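Local coordinates for protein 3-deoxy-d-manno-octulosonic-acid transferase (Acinetobacter baumannii, PDB 4BFC) that transfers 3-deoxy-D-manno-octulosonic acid (Kdo), probably in lipopolysaccharide assembly, and is present here as its C-terminal CMP-Kdo binding domain, at residues E172-E176 with N177-I181; Q187-D190 with I191-C195; D85-F88 with E89-Q92; E60-A63 with P64-S68. One frame throughout, in Å; residues are numbered along the deposited sequence.

Overall arrangement
All four contacts are local, on or at the end of helices that flank a parallel sheet. Interactions 2, 3 and 4 lie within single helices; interaction 1 is a helix end and the turn into strand 180-181. All are partly buried, interaction 2 lying nearest the chain's centre (about 12 Å from it, against 15 to 17 Å for the others). It touches interaction 1 through Leu180 and interaction 4 through Ala61 and Tyr65. Interaction 3 lies on the opposite side of the chain's centre from interaction 1, about 32 Å between centres, and packs against another subunit. Backbone bonding runs unbroken in interactions 2 and 3, is interrupted by a proline in interaction 4, and ends in a cap in interaction 1.

Interaction 1 of 4, residues E172-E176 with N177-I181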
loop_
_atom_site.group_PDB
_atom_site.type_symbol
_atom_site.label_atom_id
_atom_site.label_comp_id
_atom_site.label_asym_id
_atom_site.label_seq_id
_atom_site.Cartn_x
_atom_site.Cartn_y
_atom_site.Cartn_z
ATOM N N GLU A 172 -20.161 9.202 -11.287
ATOM C CA GLU A 172 -20.363 9.848 -12.599
ATOM C C GLU A 172 -20.765 8.786 -13.653
ATOM O O GLU A 172 -21.608 9.023 -14.532
ATOM C CB GLU A 172 -19.083 10.503 -13.080
ATOM C CG GLU A 172 -18.748 11.844 -12.450
ATOM C CD GLU A 172 -17.319 12.301 -12.718
ATOM O OE1 GLU A 172 -16.578 11.657 -13.506
ATOM O OE2 GLU A 172 -16.912 13.306 -12.117
ATOM N N PHE A 173 -20.155 7.602 -13.550
ATOM C CA PHE A 173 -20.452 6.521 -14.466
ATOM C C PHE A 173 -21.779 5.778 -14.147
ATOM O O PHE A 173 -22.491 5.380 -15.074
ATOM C CB PHE A 173 -19.239 5.588 -14.603
ATOM C CG PHE A 173 -18.124 6.168 -15.468
ATOM C CD1 PHE A 173 -18.066 5.959 -16.827
ATOM C CD2 PHE A 173 -17.094 6.896 -14.879
ATOM C CE1 PHE A 173 -17.054 6.486 -17.615
ATOM C CE2 PHE A 173 -16.074 7.454 -15.649
ATOM C CZ PHE A 173 -16.038 7.233 -17.027
ATOM N N ILE A 174 -22.156 5.659 -12.877
ATOM C CA ILE A 174 -23.433 5.051 -12.525
ATOM C C ILE A 174 -24.556 5.969 -13.022
ATOM O O ILE A 174 -25.568 5.475 -13.555
ATOM C CB ILE A 174 -23.577 4.843 -10.992
ATOM C CG1 ILE A 174 -22.566 3.806 -10.445
ATOM C CG2 ILE A 174 -25.000 4.426 -10.589
ATOM C CD1 ILE A 174 -22.603 3.789 -8.919
ATOM N N ASP A 175 -24.367 7.289 -12.895
ATOM C CA ASP A 175 -25.409 8.260 -13.303
ATOM C C ASP A 175 -25.697 8.215 -14.789
ATOM O O ASP A 175 -26.802 8.559 -15.191
ATOM C CB ASP A 175 -25.035 9.701 -12.972
ATOM C CG ASP A 175 -24.959 9.964 -11.493
ATOM O OD1 ASP A 175 -25.527 9.195 -10.688
ATOM O OD2 ASP A 175 -24.311 10.972 -11.140
ATOM N N GLU A 176 -24.715 7.841 -15.606
ATOM C CA GLU A 176 -24.932 7.708 -17.058
ATOM C C GLU A 176 -25.118 6.251 -17.566
ATOM O O GLU A 176 -24.967 6.020 -18.786
ATOM C CB GLU A 176 -23.790 8.355 -17.813
ATOM C CG GLU A 176 -23.591 9.826 -17.480
ATOM C CD GLU A 176 -24.776 10.665 -17.859
ATOM O OE1 GLU A 176 -25.220 10.562 -19.025
ATOM O OE2 GLU A 176 -25.255 11.429 -16.987
ATOM N N ASN A 177 -25.397 5.317 -16.646
ATOM C CA ASN A 177 -25.541 3.861 -16.923
ATOM C C ASN A 177 -24.337 3.325 -17.686
ATOM O O ASN A 177 -24.443 2.670 -18.712
ATOM C CB ASN A 177 -26.886 3.593 -17.666
ATOM C CG ASN A 177 -28.079 3.968 -16.805
ATOM O OD1 ASN A 177 -28.243 3.455 -15.693
ATOM N ND2 ASN A 177 -28.880 4.897 -17.278
ATOM N N ALA A 178 -23.157 3.634 -17.145
ATOM C CA ALA A 178 -21.947 3.454 -17.897
ATOM C C ALA A 178 -20.997 2.436 -17.228
ATOM O O ALA A 178 -20.007 2.067 -17.851
ATOM C CB ALA A 178 -21.262 4.786 -18.099
ATOM N N VAL A 179 -21.398 1.939 -16.055
ATOM C CA VAL A 179 -20.632 0.987 -15.228
ATOM C C VAL A 179 -21.630 0.096 -14.480
ATOM O O VAL A 179 -22.744 0.539 -14.093
ATOM C CB VAL A 179 -19.715 1.710 -14.219
ATOM C CG1 VAL A 179 -20.506 2.379 -13.092
ATOM C CG2 VAL A 179 -18.691 0.708 -13.629
ATOM N N LEU A 180 -21.283 -1.159 -14.322
ATOM C CA LEU A 180 -22.136 -2.115 -13.670
ATOM C C LEU A 180 -21.716 -2.379 -12.241
ATOM O O LEU A 180 -20.548 -2.688 -11.917
ATOM C CB LEU A 180 -22.224 -3.434 -14.478
ATOM C CG LEU A 180 -22.716 -3.135 -15.926
ATOM C CD1 LEU A 180 -22.290 -4.252 -16.858
ATOM C CD2 LEU A 180 -24.211 -3.022 -15.954
ATOM N N ILE A 181 -22.664 -2.242 -11.329
ATOM C CA ILE A 181 -22.385 -2.532 -9.944
ATOM C C ILE A 181 -22.882 -3.917 -9.471
ATOM O O ILE A 181 -24.095 -4.274 -9.547
ATOM C CB ILE A 181 -22.957 -1.397 -9.025
ATOM C CG1 ILE A 181 -22.545 -0.040 -9.586
ATOM C CG2 ILE A 181 -22.551 -1.642 -7.592
ATOM C CD1 ILE A 181 -21.066 0.310 -9.370
HETATM O O HOH W 1 -26.372 2.794 -13.572
#
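Ile174 and Ile181 cross at about a right angle, their ends meeting where Ile174 CD1 lies 3.8 Å from Ile181 CD1. Val179 also meets Ile174, approaching obliquely and setting its CG1 3.6 Å from Ile174 CG1. That methyl stands between the backbone N and the carbonyl carbon of Val179 (chi1 71°), a crowded position that also brings it against CB of Phe173. The Phe173 ring receives Ala178 at its edge, near the ring plane, with Ala178 CB 3.6 Å from Phe173 CD1; Val212 and Leu213 of helix 199-214 touch the same side chain.

Two backbone bonds hold the turn. Ala178 N donates to Phe173 O at 2.8 Å, and Asn177 N to Ile174 O at 3.1 Å, the latter from well above the carbonyl plane. A water donates both to Ile174 O and to Asn177 OD1, linking the last turn to the amide side chain. Asn177 has positive phi (52°) and is the C-prime residue. The paired bonds make a Schellman motif, which ends helix 167-175 and turns the chain into strand 180-181 of a beta-alpha-beta unit.

Interaction 2 of 4, residues Q187-D190 with I191-C195; sequences QVVD and IWLAC
Val188 and Trp192 extend alongside one another in the same direction and form a CH-pi contact: Val188 CG1 sits over the face of the indole, 4.0 Å from the centroid of the six-membered ring of Trp192 and 18° off its normal. With CG1 anti to the backbone N (chi1 172°), the valine reaches along the helix to its partner one turn on. The indole NE1 is satisfied by Cys132 O, which ties the ring to strand 131-134.

Apolar contacts repeat the one-turn spacing. Val189 CG1 meets Leu193 CD1 at 3.8 Å, a pair also aligned alongside each other, which faces Tyr65 of helix 54-68. Gln187 and Ile191 instead cross at a slant, the aliphatic CG of Gln187 lying 3.6 Å from Ile191 CD1, while Gln187 OE1 accepts from Gln183 N. Helix 185-197 thus packs Val188 and Trp192 toward the parallel sheet and Val189 and Leu193 toward the neighbouring helix.

The backbone bonds are those of a regular alpha-helix. Ile191 N donates to Gln187 O, Trp192 N to Val188 O, Leu193 N to Val189 O and Ala194 N to Asp190 O, each at 2.9 to 3.0 Å and nearly straight.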
loop_
_atom_site.group_PDB
_atom_site.type_symbol
_atom_site.label_atom_id
_atom_site.label_comp_id
_atom_site.label_asym_id
_atom_site.label_seq_id
_atom_site.Cartn_x
_atom_site.Cartn_y
_atom_site.Cartn_z
ATOM N N GLN A 187 -23.153 -12.188 -8.504
ATOM C CA GLN A 187 -23.641 -11.155 -9.363
ATOM C C GLN A 187 -22.602 -10.678 -10.379
ATOM O O GLN A 187 -22.976 -10.322 -11.467
ATOM C CB GLN A 187 -24.313 -10.022 -8.606
ATOM C CG GLN A 187 -25.003 -9.060 -9.585
ATOM C CD GLN A 187 -25.819 -8.015 -8.878
ATOM O OE1 GLN A 187 -25.582 -7.706 -7.695
ATOM N NE2 GLN A 187 -26.786 -7.446 -9.602
ATOM N N VAL A 188 -21.298 -10.651 -10.020
ATOM C CA VAL A 188 -20.310 -10.349 -11.059
ATOM C C VAL A 188 -20.381 -11.358 -12.206
ATOM O O VAL A 188 -20.335 -10.978 -13.373
ATOM C CB VAL A 188 -18.857 -10.456 -10.505
ATOM C CG1 VAL A 188 -17.846 -10.345 -11.633
ATOM C CG2 VAL A 188 -18.610 -9.395 -9.435
ATOM N N VAL A 189 -20.454 -12.636 -11.858
ATOM C CA VAL A 189 -20.534 -13.695 -12.885
ATOM C C VAL A 189 -21.856 -13.572 -13.667
ATOM O O VAL A 189 -21.813 -13.641 -14.884
ATOM C CB VAL A 189 -20.397 -15.079 -12.280
ATOM C CG1 VAL A 189 -20.625 -16.166 -13.344
ATOM C CG2 VAL A 189 -18.972 -15.277 -11.716
ATOM N N ASP A 190 -23.005 -13.293 -13.023
ATOM C CA ASP A 190 -24.330 -13.084 -13.750
ATOM C C ASP A 190 -24.206 -12.000 -14.761
ATOM O O ASP A 190 -24.643 -12.086 -15.913
ATOM C CB ASP A 190 -25.469 -12.560 -12.834
ATOM C CG ASP A 190 -26.810 -12.411 -13.582
ATOM O OD1 ASP A 190 -27.431 -13.474 -13.770
ATOM O OD2 ASP A 190 -27.236 -11.278 -13.994
ATOM N N ILE A 191 -23.657 -10.901 -14.275
ATOM C CA ILE A 191 -23.556 -9.741 -15.102
ATOM C C ILE A 191 -22.628 -10.052 -16.306
ATOM O O ILE A 191 -22.947 -9.652 -17.466
ATOM C CB ILE A 191 -23.058 -8.478 -14.304
ATOM C CG1 ILE A 191 -24.118 -7.979 -13.286
ATOM C CG2 ILE A 191 -22.647 -7.386 -15.235
ATOM C CD1 ILE A 191 -23.556 -7.064 -12.194
ATOM N N TRP A 192 -21.492 -10.696 -16.060
ATOM C CA TRP A 192 -20.579 -11.023 -17.137
ATOM C C TRP A 192 -21.291 -11.915 -18.165
ATOM O O TRP A 192 -21.205 -11.646 -19.342
ATOM C CB TRP A 192 -19.397 -11.799 -16.617
ATOM C CG TRP A 192 -18.307 -10.922 -16.055
ATOM C CD1 TRP A 192 -18.170 -9.538 -16.065
ATOM C CD2 TRP A 192 -17.112 -11.448 -15.449
ATOM N NE1 TRP A 192 -16.939 -9.167 -15.451
ATOM C CE2 TRP A 192 -16.291 -10.304 -15.045
ATOM C CE3 TRP A 192 -16.654 -12.745 -15.190
ATOM C CZ2 TRP A 192 -15.038 -10.487 -14.497
ATOM C CZ3 TRP A 192 -15.415 -12.902 -14.570
ATOM C CH2 TRP A 192 -14.635 -11.798 -14.232
ATOM N N LEU A 193 -21.964 -12.958 -17.692
ATOM C CA LEU A 193 -22.556 -13.889 -18.665
ATOM C C LEU A 193 -23.628 -13.214 -19.503
ATOM O O LEU A 193 -23.767 -13.516 -20.716
ATOM C CB LEU A 193 -23.026 -15.145 -17.966
ATOM C CG LEU A 193 -21.952 -15.955 -17.296
ATOM C CD1 LEU A 193 -22.614 -17.012 -16.441
ATOM C CD2 LEU A 193 -21.033 -16.550 -18.375
ATOM N N ALA A 194 -24.374 -12.335 -18.846
ATOM C CA ALA A 194 -25.365 -11.529 -19.562
ATOM C C ALA A 194 -24.712 -10.624 -20.588
ATOM O O ALA A 194 -25.093 -10.624 -21.729
ATOM C CB ALA A 194 -26.198 -10.741 -18.582
ATOM N N CYS A 195 -23.625 -9.912 -20.213
ATOM C CA CYS A 195 -22.947 -9.047 -21.189
ATOM C C CYS A 195 -22.459 -9.811 -22.414
ATOM O O CYS A 195 -22.557 -9.358 -23.568
ATOM C CB CYS A 195 -21.729 -8.359 -20.541
ATOM S SG CYS A 195 -22.123 -7.065 -19.343
#

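Interaction 3 of 4, residues D85-F88 with E89-Q92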
loop_
_atom_site.group_PDB
_atom_site.type_symbol
_atom_site.label_atom_id
_atom_site.label_comp_id
_atom_site.label_asym_id
_atom_site.label_seq_id
_atom_site.Cartn_x
_atom_site.Cartn_y
_atom_site.Cartn_z
ATOM N N ASP A 85 1.872 -16.043 -5.842
ATOM C CA ASP A 85 1.879 -17.476 -5.557
ATOM C C ASP A 85 0.648 -17.914 -4.755
ATOM O O ASP A 85 0.145 -19.028 -4.984
ATOM C CB ASP A 85 3.196 -17.861 -4.817
ATOM C CG ASP A 85 4.368 -17.863 -5.737
ATOM O OD1 ASP A 85 4.195 -17.807 -6.992
ATOM O OD2 ASP A 85 5.489 -17.934 -5.209
ATOM N N GLU A 86 0.152 -17.060 -3.870
ATOM C CA GLU A 86 -1.100 -17.311 -3.107
ATOM C C GLU A 86 -2.280 -17.541 -4.034
ATOM O O GLU A 86 -3.047 -18.491 -3.854
ATOM C CB GLU A 86 -1.413 -16.184 -2.102
ATOM C CG GLU A 86 -2.836 -16.168 -1.528
ATOM C CD GLU A 86 -3.110 -17.306 -0.551
ATOM O OE1 GLU A 86 -2.155 -18.083 -0.202
ATOM O OE2 GLU A 86 -4.300 -17.467 -0.148
ATOM N N VAL A 87 -2.424 -16.664 -5.011
ATOM C CA VAL A 87 -3.523 -16.775 -5.963
ATOM C C VAL A 87 -3.345 -18.015 -6.863
ATOM O O VAL A 87 -4.342 -18.681 -7.116
ATOM C CB VAL A 87 -3.662 -15.471 -6.718
ATOM C CG1 VAL A 87 -4.752 -15.585 -7.803
ATOM C CG2 VAL A 87 -4.010 -14.326 -5.762
ATOM N N PHE A 88 -2.094 -18.350 -7.291
ATOM C CA PHE A 88 -1.878 -19.598 -7.989
ATOM C C PHE A 88 -2.454 -20.755 -7.146
ATOM O O PHE A 88 -3.225 -21.590 -7.700
ATOM C CB PHE A 88 -0.401 -19.799 -8.355
ATOM C CG PHE A 88 -0.207 -21.020 -9.227
ATOM C CD1 PHE A 88 -0.685 -21.015 -10.538
ATOM C CD2 PHE A 88 0.427 -22.160 -8.714
ATOM C CE1 PHE A 88 -0.513 -22.118 -11.363
ATOM C CE2 PHE A 88 0.592 -23.276 -9.521
ATOM C CZ PHE A 88 0.108 -23.261 -10.845
ATOM N N GLU A 89 -2.147 -20.798 -5.851
ATOM C CA GLU A 89 -2.706 -21.853 -4.981
ATOM C C GLU A 89 -4.236 -21.899 -4.907
ATOM O O GLU A 89 -4.825 -22.980 -4.850
ATOM C CB GLU A 89 -2.125 -21.837 -3.595
ATOM C CG GLU A 89 -0.656 -22.118 -3.549
ATOM C CD GLU A 89 -0.329 -23.455 -4.159
ATOM O OE1 GLU A 89 -0.921 -24.475 -3.742
ATOM O OE2 GLU A 89 0.506 -23.466 -5.085
ATOM N N ILE A 90 -4.873 -20.734 -4.894
ATOM C CA ILE A 90 -6.344 -20.610 -4.944
ATOM C C ILE A 90 -6.865 -21.287 -6.200
ATOM O O ILE A 90 -7.829 -22.071 -6.140
ATOM C CB ILE A 90 -6.778 -19.132 -4.866
ATOM C CG1 ILE A 90 -6.448 -18.552 -3.484
ATOM C CG2 ILE A 90 -8.254 -18.957 -5.231
ATOM C CD1 ILE A 90 -6.611 -17.015 -3.384
ATOM N N CYS A 91 -6.226 -20.991 -7.339
ATOM C CA CYS A 91 -6.627 -21.546 -8.661
ATOM C C CYS A 91 -6.459 -23.061 -8.675
ATOM O O CYS A 91 -7.357 -23.785 -9.124
ATOM C CB CYS A 91 -5.748 -20.912 -9.746
ATOM S SG CYS A 91 -6.094 -19.163 -9.976
ATOM N N GLN A 92 -5.283 -23.504 -8.222
ATOM C CA GLN A 92 -4.967 -24.940 -8.131
ATOM C C GLN A 92 -5.945 -25.723 -7.296
ATOM O O GLN A 92 -6.330 -26.831 -7.709
ATOM C CB GLN A 92 -3.562 -25.136 -7.602
ATOM C CG GLN A 92 -2.472 -24.768 -8.620
ATOM C CD GLN A 92 -2.607 -25.414 -9.982
ATOM O OE1 GLN A 92 -3.249 -24.883 -10.892
ATOM N NE2 GLN A 92 -1.981 -26.561 -10.138
HETATM O O HOH W 2 2.036 -21.131 -5.427
#
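Phe88 carries the side chain of Gln92 over one face of its ring. Gln92 CG lies 3.8 Å from the centroid of the Phe88 ring, displaced toward the rim in a CH-pi contact, and beyond it the amide is stacked on the ring with planes only 8° apart. Gln92 reaches this place because its chain bends at chi2 (-52°), and the ring comes to meet it with CG anti to the Phe88 backbone N (chi1 -173°). Arg100 makes a cation-pi contact with the same ring and a salt bridge with Asp85.

The pair sits on helix 84-93, which covers the edge of the parallel sheet near strands 98-100 and 113-115; Val87 and Cys91, on its buried side, touch Leu115 and Val113 respectively. Main-chain bonding is regular: Glu89 N, Ile90 N, Cys91 N and Gln92 N donate to Asp85 O, Glu86 O, Val87 O and Phe88 O, at 2.9 to 3.1 Å. Asp85 O has a second donor, a water at 2.9 Å that also donates to Glu89 OE2 at 2.8 Å and so links the carboxylate back to the turn before.

Glu86 OE2 rests 4.0 Å from Ile90 CD1, while both its carboxylate oxygens accept backbone N-H groups of Thr168 and Ile169 of a neighbouring subunit.

Interaction 4 of 4, residues E60-A63 with P64-S68; sequences EALA and PYLNS
Leu62 and Leu66 cross obliquely on the buried side of the helix, Leu62 CG 3.9 Å from Leu66 CG, and both reach toward strand 72-78, where Leu62 touches Cys74 and Leu66 touches Leu72. Their backbones are joined as well: Leu66 N donates to Leu62 O at 3.1 Å, in the carbonyl plane. One residue on, Asn67 N donates to Ala63 O at 2.9 Å with an N-H...O angle of 161°, and Ser68 N continues the pattern by bonding to Pro64 O.

The turn before is different. Pro64 has no N-H to give to Glu60 O, and its ring carbon stands there instead, Pro64 CD lying 3.5 Å from Glu60 O and 3.3 Å from Ala61 O. Tyr65 N lies 5.1 Å from Ala61 O, too far for the usual i to i-4 bond, and the ring of Tyr65 presents its edge to that region, with Ala61 O and Leu62 O near the ring plane; Tyr65 CD2 is 3.8 Å from Ala61 O.

Glu60 and Asn67 find their side-chain partners outside these residues. Glu60 OE2 accepts from Gln56 NE2, and Gln112 NE2 donates both to Asn67 OD1 and to Leu66 O. The loss of two successive i to i-4 bonds, at Pro64 and Tyr65, is typical of a proline-kinked helix, here helix 54-68 in the beta-alpha-beta unit that links strands 43-50 and 72-78.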
loop_
_atom_site.group_PDB
_atom_site.type_symbol
_atom_site.label_atom_id
_atom_site.label_comp_id
_atom_site.label_asym_id
_atom_site.label_seq_id
_atom_site.Cartn_x
_atom_site.Cartn_y
_atom_site.Cartn_z
ATOM N N GLU A 60 -14.697 -19.222 -7.743
ATOM C CA GLU A 60 -15.645 -20.302 -7.268
ATOM C C GLU A 60 -16.967 -20.220 -8.015
ATOM O O GLU A 60 -17.503 -21.279 -8.459
ATOM C CB GLU A 60 -15.974 -20.127 -5.792
ATOM C CG GLU A 60 -15.071 -20.774 -4.783
ATOM C CD GLU A 60 -15.508 -20.457 -3.351
ATOM O OE1 GLU A 60 -16.391 -19.574 -3.129
ATOM O OE2 GLU A 60 -14.927 -21.064 -2.440
ATOM N N ALA A 61 -17.484 -18.995 -8.164
ATOM C CA ALA A 61 -18.758 -18.691 -8.842
ATOM C C ALA A 61 -18.631 -19.016 -10.337
ATOM O O ALA A 61 -19.591 -19.535 -10.986
ATOM C CB ALA A 61 -19.232 -17.261 -8.592
ATOM N N LEU A 62 -17.441 -18.771 -10.890
ATOM C CA LEU A 62 -17.229 -18.933 -12.319
ATOM C C LEU A 62 -16.849 -20.380 -12.730
ATOM O O LEU A 62 -17.070 -20.735 -13.872
ATOM C CB LEU A 62 -16.093 -17.973 -12.769
ATOM C CG LEU A 62 -15.891 -17.710 -14.275
ATOM C CD1 LEU A 62 -17.024 -16.951 -14.939
ATOM C CD2 LEU A 62 -14.615 -16.906 -14.409
ATOM N N ALA A 63 -16.285 -21.171 -11.822
ATOM C CA ALA A 63 -15.695 -22.475 -12.158
ATOM C C ALA A 63 -16.696 -23.412 -12.892
ATOM O O ALA A 63 -16.289 -24.010 -13.849
ATOM C CB ALA A 63 -15.094 -23.154 -10.955
ATOM N N PRO A 64 -17.977 -23.461 -12.478
ATOM C CA PRO A 64 -18.905 -24.345 -13.257
ATOM C C PRO A 64 -18.944 -23.960 -14.727
ATOM O O PRO A 64 -19.012 -24.846 -15.596
ATOM C CB PRO A 64 -20.281 -24.048 -12.657
ATOM C CG PRO A 64 -20.032 -23.393 -11.365
ATOM C CD PRO A 64 -18.687 -22.712 -11.434
ATOM N N TYR A 65 -18.939 -22.663 -15.029
ATOM C CA TYR A 65 -18.924 -22.240 -16.413
ATOM C C TYR A 65 -17.612 -22.490 -17.141
ATOM O O TYR A 65 -17.633 -22.791 -18.353
ATOM C CB TYR A 65 -19.302 -20.752 -16.522
ATOM C CG TYR A 65 -20.655 -20.451 -15.892
ATOM C CD1 TYR A 65 -21.841 -20.646 -16.643
ATOM C CD2 TYR A 65 -20.773 -20.026 -14.550
ATOM C CE1 TYR A 65 -23.071 -20.382 -16.080
ATOM C CE2 TYR A 65 -22.027 -19.776 -13.978
ATOM C CZ TYR A 65 -23.166 -19.948 -14.779
ATOM O OH TYR A 65 -24.450 -19.679 -14.283
ATOM N N LEU A 66 -16.470 -22.294 -16.448
ATOM C CA LEU A 66 -15.166 -22.559 -17.062
ATOM C C LEU A 66 -15.051 -24.075 -17.391
ATOM O O LEU A 66 -14.462 -24.396 -18.405
ATOM C CB LEU A 66 -13.998 -22.160 -16.112
ATOM C CG LEU A 66 -13.824 -20.657 -15.849
ATOM C CD1 LEU A 66 -12.812 -20.429 -14.737
ATOM C CD2 LEU A 66 -13.365 -19.923 -17.068
ATOM N N ASN A 67 -15.622 -24.916 -16.542
ATOM C CA ASN A 67 -15.650 -26.400 -16.791
ATOM C C ASN A 67 -16.601 -26.785 -17.936
ATOM O O ASN A 67 -16.255 -27.645 -18.804
ATOM C CB ASN A 67 -16.029 -27.189 -15.521
ATOM C CG ASN A 67 -15.000 -27.064 -14.396
ATOM O OD1 ASN A 67 -13.842 -26.967 -14.655
ATOM N ND2 ASN A 67 -15.449 -27.053 -13.158
ATOM N N SER A 68 -17.771 -26.142 -18.002
ATOM C CA SER A 68 -18.758 -26.508 -19.026
ATOM C C SER A 68 -18.585 -25.859 -20.405
ATOM O O SER A 68 -18.954 -26.435 -21.429
ATOM C CB SER A 68 -20.191 -26.376 -18.468
ATOM O OG SER A 68 -20.659 -25.041 -18.550
#